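Local coordinates for collagen adhesin (Staphylococcus aureus, PDB 2F68), which binds collagen as a cell-surface adhesin of Staphylococcus aureus, probably by closing two beta-rich domains around the triple helix in a "collagen hug", at residues N48-V54 with A90-D96; E65-V71 with Q82-P87. All coordinates share one frame; numbering follows the deposited sequence.

Contact 1: N48-V54 with A90-D96; sequences NGDMIKV and ATITFND
Ile52 meets both Ile92 and Phe94 on the buried face of an antiparallel strand pair, and the packing here is close. Its CB lies 3.9 Å from Ile92 CB, while CD1 approaches the Phe94 ring in plane at the edge, 3.7 Å from CE1. With CG1 anti to the carbonyl carbon (chi1 -64°), the longer branch of Ile52 is carried to that edge. Val54 and Ala90 extend the same face, CB to CB at 3.9 Å. The backbone ladder beneath is regular over two pairs: Ile52 and Ile92 exchange two hydrogen bonds, with Ile92 N 2.8 Å from Ile52 O, and Val54 and Ala90 exchange two more. Gly49 and Asp50 then face Phe94 together in a G1 beta bulge: Phe94 N reaches Asp50 O at 3.0 Å, Gly49 N bonds Phe94 O, and Gly49 has phi/psi 95°/-3°.

The other face, bearing Met51, Lys53, Thr91 and Thr93, is looser and more solvent-exposed. Met51 bends at chi3, which turns CE back to 3.9 Å from Thr91 CG2, whereas the Lys53 chain runs away from the partner strand.

The Asp50 carboxylate turns away from 90-96, OD2 salt-bridged to Arg10 NH2 and accepting a hydrogen bond from Gln47 N. Met37 and Phe39 of strand 31-40, Phe110 of strand 104-116 and Ile130 of strand 127-132 cover the buried face, while strand 78-86 flanks 89-94 along its other edge.

Contact 2: E65-V71 with Q82-P87; sequences EGYSKTV and QAVITP
Gly66 O stands over one face of the puckered Pro87 ring, with Ser68 OG on the same side but displaced beyond the rim, 3.6 Å from Pro87 CD. Pro87 N is 3.1 Å from Gly66 O yet has no hydrogen to share, so what Gly66 O receives from Pro87 is a bent CA-H...O contact from CA (128° at the hydrogen). Having no side chain, Gly66 lets the two backbones close to 4.1 Å between its CA and that of Pro87. The planar amide of Gln82 takes the Thr70 methyl CG2 over one face, 3.5 Å from NE2 and out of the amide plane. Thr70 holds CG2 anti to its own nitrogen, and the extended Gln82 chain crosses it at a slant.

On the inner face Ile85 does most of the filling. Its CG2 rests 3.4 Å from Tyr67 O and its CD1 an equal distance from Lys69 O, so both branches lie against carbonyl oxygens; chi2 (96°) is off a staggered value, consistent with close confinement. Val71 and Ala83 continue this face at a looser 4.3 Å between CB atoms.

Four backbone bonds set the register. Ile85 N to Lys69 O is nearly straight (174° at the hydrogen), whereas Lys69 N to Ile85 O is long at 3.3 Å, where the first strand leaves its break at Tyr67 and Ser68. Ser68 OG and the Ser68 backbone both bond Pro161, in the loop between strands 154-156 and 166-173 of a different sheet, tying this break to that part of the chain. Strands 62-75 and 78-86 form an antiparallel beta hairpin, here part of a bacterial Ig-like beta-sandwich domain, with Phe110 of strand 104-116 packed against Ile85.

From the N terminus the chain enters 48-54, passes through 65-71, turns back along 82-87 and then runs into 90-96. Contact 2 closes the inner loop, a hairpin with ten residues between its segments; contact 1 closes the outer one, spanning thirty-five residues, so the two nest without crossing. Their centres lie about 13 Å apart. They share one sheet, because strands 78-86 and 89-94 are adjacent: Thr91 N to Val84 O and Thr93 O to Gln82 N, both probable hydrogen bonds, stitch them, and Ile92 CD1 packs on Ala83 CB. The resulting strand order is 50-54, 89-94, 78-86, 62-75, continuing to 104-116.

Contact 1: N48-V54 with A90-D96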
loop_
_atom_site.group_PDB
_atom_site.type_symbol
_atom_site.label_atom_id
_atom_site.label_comp_id
_atom_site.label_asym_id
_atom_site.label_seq_id
_atom_site.Cartn_x
_atom_site.Cartn_y
_atom_site.Cartn_z
ATOM N N ASN A 48 14.004 30.616 0.616
ATOM C CA ASN A 48 13.572 29.994 -0.633
ATOM C C ASN A 48 14.563 28.931 -1.099
ATOM O O ASN A 48 15.761 29.198 -1.226
ATOM C CB ASN A 48 13.373 31.063 -1.718
ATOM C CG ASN A 48 13.078 30.470 -3.092
ATOM O OD1 ASN A 48 12.336 29.496 -3.224
ATOM N ND2 ASN A 48 13.657 31.071 -4.125
ATOM N N GLY A 49 14.054 27.727 -1.346
ATOM C CA GLY A 49 14.879 26.613 -1.807
ATOM C C GLY A 49 15.375 25.706 -0.697
ATOM O O GLY A 49 16.042 24.704 -0.963
ATOM N N ASP A 50 15.053 26.059 0.546
ATOM C CA ASP A 50 15.439 25.267 1.712
ATOM C C ASP A 50 14.668 23.953 1.766
ATOM O O ASP A 50 13.465 23.920 1.495
ATOM C CB ASP A 50 15.215 26.064 3.001
ATOM C CG ASP A 50 16.146 27.262 3.129
ATOM O OD1 ASP A 50 16.809 27.630 2.135
ATOM O OD2 ASP A 50 16.211 27.839 4.233
ATOM N N MET A 51 15.366 22.873 2.111
ATOM C CA MET A 51 14.744 21.550 2.185
ATOM C C MET A 51 15.043 20.787 3.475
ATOM O O MET A 51 16.160 20.826 3.994
ATOM C CB MET A 51 15.089 20.694 0.957
ATOM C CG MET A 51 16.575 20.585 0.625
ATOM S SD MET A 51 16.985 19.126 -0.362
ATOM C CE MET A 51 15.953 19.347 -1.812
ATOM N N ILE A 52 14.020 20.098 3.977
ATOM C CA ILE A 52 14.135 19.239 5.153
ATOM C C ILE A 52 13.965 17.781 4.724
ATOM O O ILE A 52 12.951 17.419 4.121
ATOM C CB ILE A 52 13.088 19.609 6.235
ATOM C CG1 ILE A 52 13.342 21.023 6.769
ATOM C CG2 ILE A 52 13.104 18.588 7.370
ATOM C CD1 ILE A 52 12.153 21.650 7.484
ATOM N N LYS A 53 14.959 16.955 5.038
ATOM C CA LYS A 53 14.955 15.547 4.637
ATOM C C LYS A 53 14.668 14.595 5.795
ATOM O O LYS A 53 15.191 14.764 6.900
ATOM C CB LYS A 53 16.282 15.171 3.972
ATOM C CG LYS A 53 16.438 15.680 2.546
ATOM C CD LYS A 53 17.735 15.184 1.928
ATOM C CE LYS A 53 17.840 15.587 0.467
ATOM N NZ LYS A 53 19.110 15.113 -0.150
ATOM N N VAL A 54 13.827 13.598 5.525
ATOM C CA VAL A 54 13.540 12.526 6.476
ATOM C C VAL A 54 14.038 11.206 5.884
ATOM O O VAL A 54 13.515 10.731 4.871
ATOM C CB VAL A 54 12.026 12.438 6.817
ATOM C CG1 VAL A 54 11.762 11.328 7.827
ATOM C CG2 VAL A 54 11.511 13.771 7.353
ATOM N N ALA A 90 11.640 11.316 2.369
ATOM C CA ALA A 90 10.642 12.381 2.451
ATOM C C ALA A 90 11.327 13.744 2.463
ATOM O O ALA A 90 12.264 13.968 3.234
ATOM C CB ALA A 90 9.771 12.203 3.686
ATOM N N THR A 91 10.857 14.649 1.607
ATOM C CA THR A 91 11.489 15.957 1.440
ATOM C C THR A 91 10.488 17.106 1.581
ATOM O O THR A 91 9.430 17.106 0.946
ATOM C CB THR A 91 12.227 16.059 0.079
ATOM O OG1 THR A 91 12.986 14.865 -0.149
ATOM C CG2 THR A 91 13.167 17.262 0.055
ATOM N N ILE A 92 10.839 18.076 2.423
ATOM C CA ILE A 92 10.042 19.289 2.614
ATOM C C ILE A 92 10.746 20.461 1.937
ATOM O O ILE A 92 11.785 20.925 2.409
ATOM C CB ILE A 92 9.832 19.614 4.123
ATOM C CG1 ILE A 92 9.343 18.378 4.904
ATOM C CG2 ILE A 92 8.903 20.827 4.305
ATOM C CD1 ILE A 92 7.966 17.840 4.490
ATOM N N THR A 93 10.174 20.936 0.832
ATOM C CA THR A 93 10.777 22.019 0.053
ATOM C C THR A 93 9.966 23.309 0.171
ATOM O O THR A 93 8.752 23.311 -0.041
ATOM C CB THR A 93 10.934 21.626 -1.437
ATOM O OG1 THR A 93 11.486 20.307 -1.533
ATOM C CG2 THR A 93 11.851 22.605 -2.166
ATOM N N PHE A 94 10.653 24.398 0.512
ATOM C CA PHE A 94 10.026 25.710 0.664
ATOM C C PHE A 94 10.286 26.592 -0.555
ATOM O O PHE A 94 11.391 26.593 -1.106
ATOM C CB PHE A 94 10.541 26.413 1.926
ATOM C CG PHE A 94 10.278 25.656 3.199
ATOM C CD1 PHE A 94 11.226 24.772 3.707
ATOM C CD2 PHE A 94 9.087 25.834 3.897
ATOM C CE1 PHE A 94 10.991 24.071 4.886
ATOM C CE2 PHE A 94 8.842 25.138 5.077
ATOM C CZ PHE A 94 9.796 24.255 5.571
ATOM N N ASN A 95 9.265 27.339 -0.968
ATOM C CA ASN A 95 9.389 28.278 -2.085
ATOM C C ASN A 95 9.612 29.724 -1.622
ATOM O O ASN A 95 9.936 29.961 -0.457
ATOM C CB ASN A 95 8.188 28.163 -3.040
ATOM C CG ASN A 95 6.850 28.273 -2.326
ATOM O OD1 ASN A 95 6.586 29.242 -1.613
ATOM N ND2 ASN A 95 5.991 27.281 -2.530
ATOM N N ASP A 96 9.442 30.677 -2.537
ATOM C CA ASP A 96 9.704 32.095 -2.260
ATOM C C ASP A 96 8.678 32.753 -1.328
ATOM O O ASP A 96 8.946 33.811 -0.755
ATOM C CB ASP A 96 9.824 32.888 -3.570
ATOM C CG ASP A 96 8.579 32.789 -4.438
ATOM O OD1 ASP A 96 7.545 33.398 -4.086
ATOM O OD2 ASP A 96 8.640 32.115 -5.488
#

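Contact 2: E65-V71 with Q82-P87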
loop_
_atom_site.group_PDB
_atom_site.type_symbol
_atom_site.label_atom_id
_atom_site.label_comp_id
_atom_site.label_asym_id
_atom_site.label_seq_id
_atom_site.Cartn_x
_atom_site.Cartn_y
_atom_site.Cartn_z
ATOM N N GLU A 65 9.377 1.788 3.857
ATOM C CA GLU A 65 8.865 2.274 2.580
ATOM C C GLU A 65 7.799 3.347 2.783
ATOM O O GLU A 65 6.715 3.070 3.304
ATOM C CB GLU A 65 8.306 1.116 1.745
ATOM C CG GLU A 65 9.328 0.048 1.376
ATOM C CD GLU A 65 8.732 -1.086 0.561
ATOM O OE1 GLU A 65 8.237 -0.828 -0.557
ATOM O OE2 GLU A 65 8.769 -2.241 1.036
ATOM N N GLY A 66 8.120 4.571 2.376
ATOM C CA GLY A 66 7.196 5.696 2.489
ATOM C C GLY A 66 6.156 5.690 1.388
ATOM O O GLY A 66 6.497 5.677 0.205
ATOM N N TYR A 67 4.884 5.698 1.782
ATOM C CA TYR A 67 3.778 5.724 0.827
ATOM C C TYR A 67 3.752 7.045 0.060
ATOM O O TYR A 67 3.735 8.122 0.663
ATOM C CB TYR A 67 2.443 5.479 1.535
ATOM C CG TYR A 67 2.272 4.071 2.067
ATOM C CD1 TYR A 67 2.558 3.768 3.397
ATOM C CD2 TYR A 67 1.819 3.043 1.240
ATOM C CE1 TYR A 67 2.400 2.475 3.891
ATOM C CE2 TYR A 67 1.657 1.749 1.723
ATOM C CZ TYR A 67 1.949 1.471 3.048
ATOM O OH TYR A 67 1.790 0.191 3.528
ATOM N N SER A 68 3.755 6.944 -1.268
ATOM C CA SER A 68 3.878 8.103 -2.157
ATOM C C SER A 68 2.739 9.111 -2.003
ATOM O O SER A 68 1.603 8.845 -2.401
ATOM C CB SER A 68 4.001 7.649 -3.615
ATOM O OG SER A 68 5.157 6.854 -3.809
ATOM N N LYS A 69 3.057 10.264 -1.419
ATOM C CA LYS A 69 2.085 11.338 -1.212
ATOM C C LYS A 69 2.703 12.719 -1.421
ATOM O O LYS A 69 3.890 12.926 -1.157
ATOM C CB LYS A 69 1.467 11.251 0.190
ATOM C CG LYS A 69 0.350 10.220 0.342
ATOM C CD LYS A 69 -0.965 10.714 -0.249
ATOM C CE LYS A 69 -2.064 9.674 -0.097
ATOM N NZ LYS A 69 -3.355 10.143 -0.672
ATOM N N THR A 70 1.885 13.656 -1.898
ATOM C CA THR A 70 2.303 15.043 -2.085
ATOM C C THR A 70 1.315 15.983 -1.389
ATOM O O THR A 70 0.192 16.181 -1.861
ATOM C CB THR A 70 2.437 15.406 -3.585
ATOM O OG1 THR A 70 3.211 14.404 -4.258
ATOM C CG2 THR A 70 3.115 16.761 -3.758
ATOM N N VAL A 71 1.743 16.547 -0.261
ATOM C CA VAL A 71 0.891 17.416 0.554
ATOM C C VAL A 71 1.455 18.842 0.603
ATOM O O VAL A 71 2.599 19.040 1.012
ATOM C CB VAL A 71 0.713 16.862 1.996
ATOM C CG1 VAL A 71 -0.298 17.693 2.780
ATOM C CG2 VAL A 71 0.279 15.402 1.967
ATOM N N GLN A 82 6.017 22.383 0.201
ATOM C CA GLN A 82 5.489 21.120 -0.312
ATOM C C GLN A 82 6.131 19.916 0.375
ATOM O O GLN A 82 7.350 19.869 0.559
ATOM C CB GLN A 82 5.686 21.033 -1.830
ATOM C CG GLN A 82 4.808 19.996 -2.523
ATOM C CD GLN A 82 5.050 19.923 -4.021
ATOM O OE1 GLN A 82 6.186 19.778 -4.475
ATOM N NE2 GLN A 82 3.976 20.015 -4.796
ATOM N N ALA A 83 5.296 18.948 0.750
ATOM C CA ALA A 83 5.755 17.707 1.367
ATOM C C ALA A 83 5.682 16.554 0.370
ATOM O O ALA A 83 4.595 16.088 0.025
ATOM C CB ALA A 83 4.932 17.393 2.612
ATOM N N VAL A 84 6.846 16.106 -0.094
ATOM C CA VAL A 84 6.927 15.006 -1.053
ATOM C C VAL A 84 7.473 13.750 -0.376
ATOM O O VAL A 84 8.632 13.710 0.045
ATOM C CB VAL A 84 7.787 15.378 -2.293
ATOM C CG1 VAL A 84 7.854 14.214 -3.277
ATOM C CG2 VAL A 84 7.231 16.619 -2.982
ATOM N N ILE A 85 6.621 12.732 -0.269
ATOM C CA ILE A 85 6.995 11.462 0.350
ATOM C C ILE A 85 7.192 10.394 -0.727
ATOM O O ILE A 85 6.319 10.177 -1.568
ATOM C CB ILE A 85 5.950 10.987 1.407
ATOM C CG1 ILE A 85 5.707 12.061 2.474
ATOM C CG2 ILE A 85 6.399 9.694 2.079
ATOM C CD1 ILE A 85 4.500 12.949 2.214
ATOM N N THR A 86 8.357 9.749 -0.698
ATOM C CA THR A 86 8.696 8.671 -1.628
ATOM C C THR A 86 9.125 7.418 -0.851
ATOM O O THR A 86 9.509 7.524 0.316
ATOM C CB THR A 86 9.817 9.095 -2.614
ATOM O OG1 THR A 86 10.929 9.633 -1.887
ATOM C CG2 THR A 86 9.308 10.135 -3.607
ATOM N N PRO A 87 9.053 6.228 -1.490
ATOM C CA PRO A 87 9.440 4.958 -0.855
ATOM C C PRO A 87 10.846 4.922 -0.244
ATOM O O PRO A 87 11.144 4.028 0.551
ATOM C CB PRO A 87 9.350 3.952 -2.006
ATOM C CG PRO A 87 8.349 4.529 -2.923
ATOM C CD PRO A 87 8.565 6.010 -2.865
#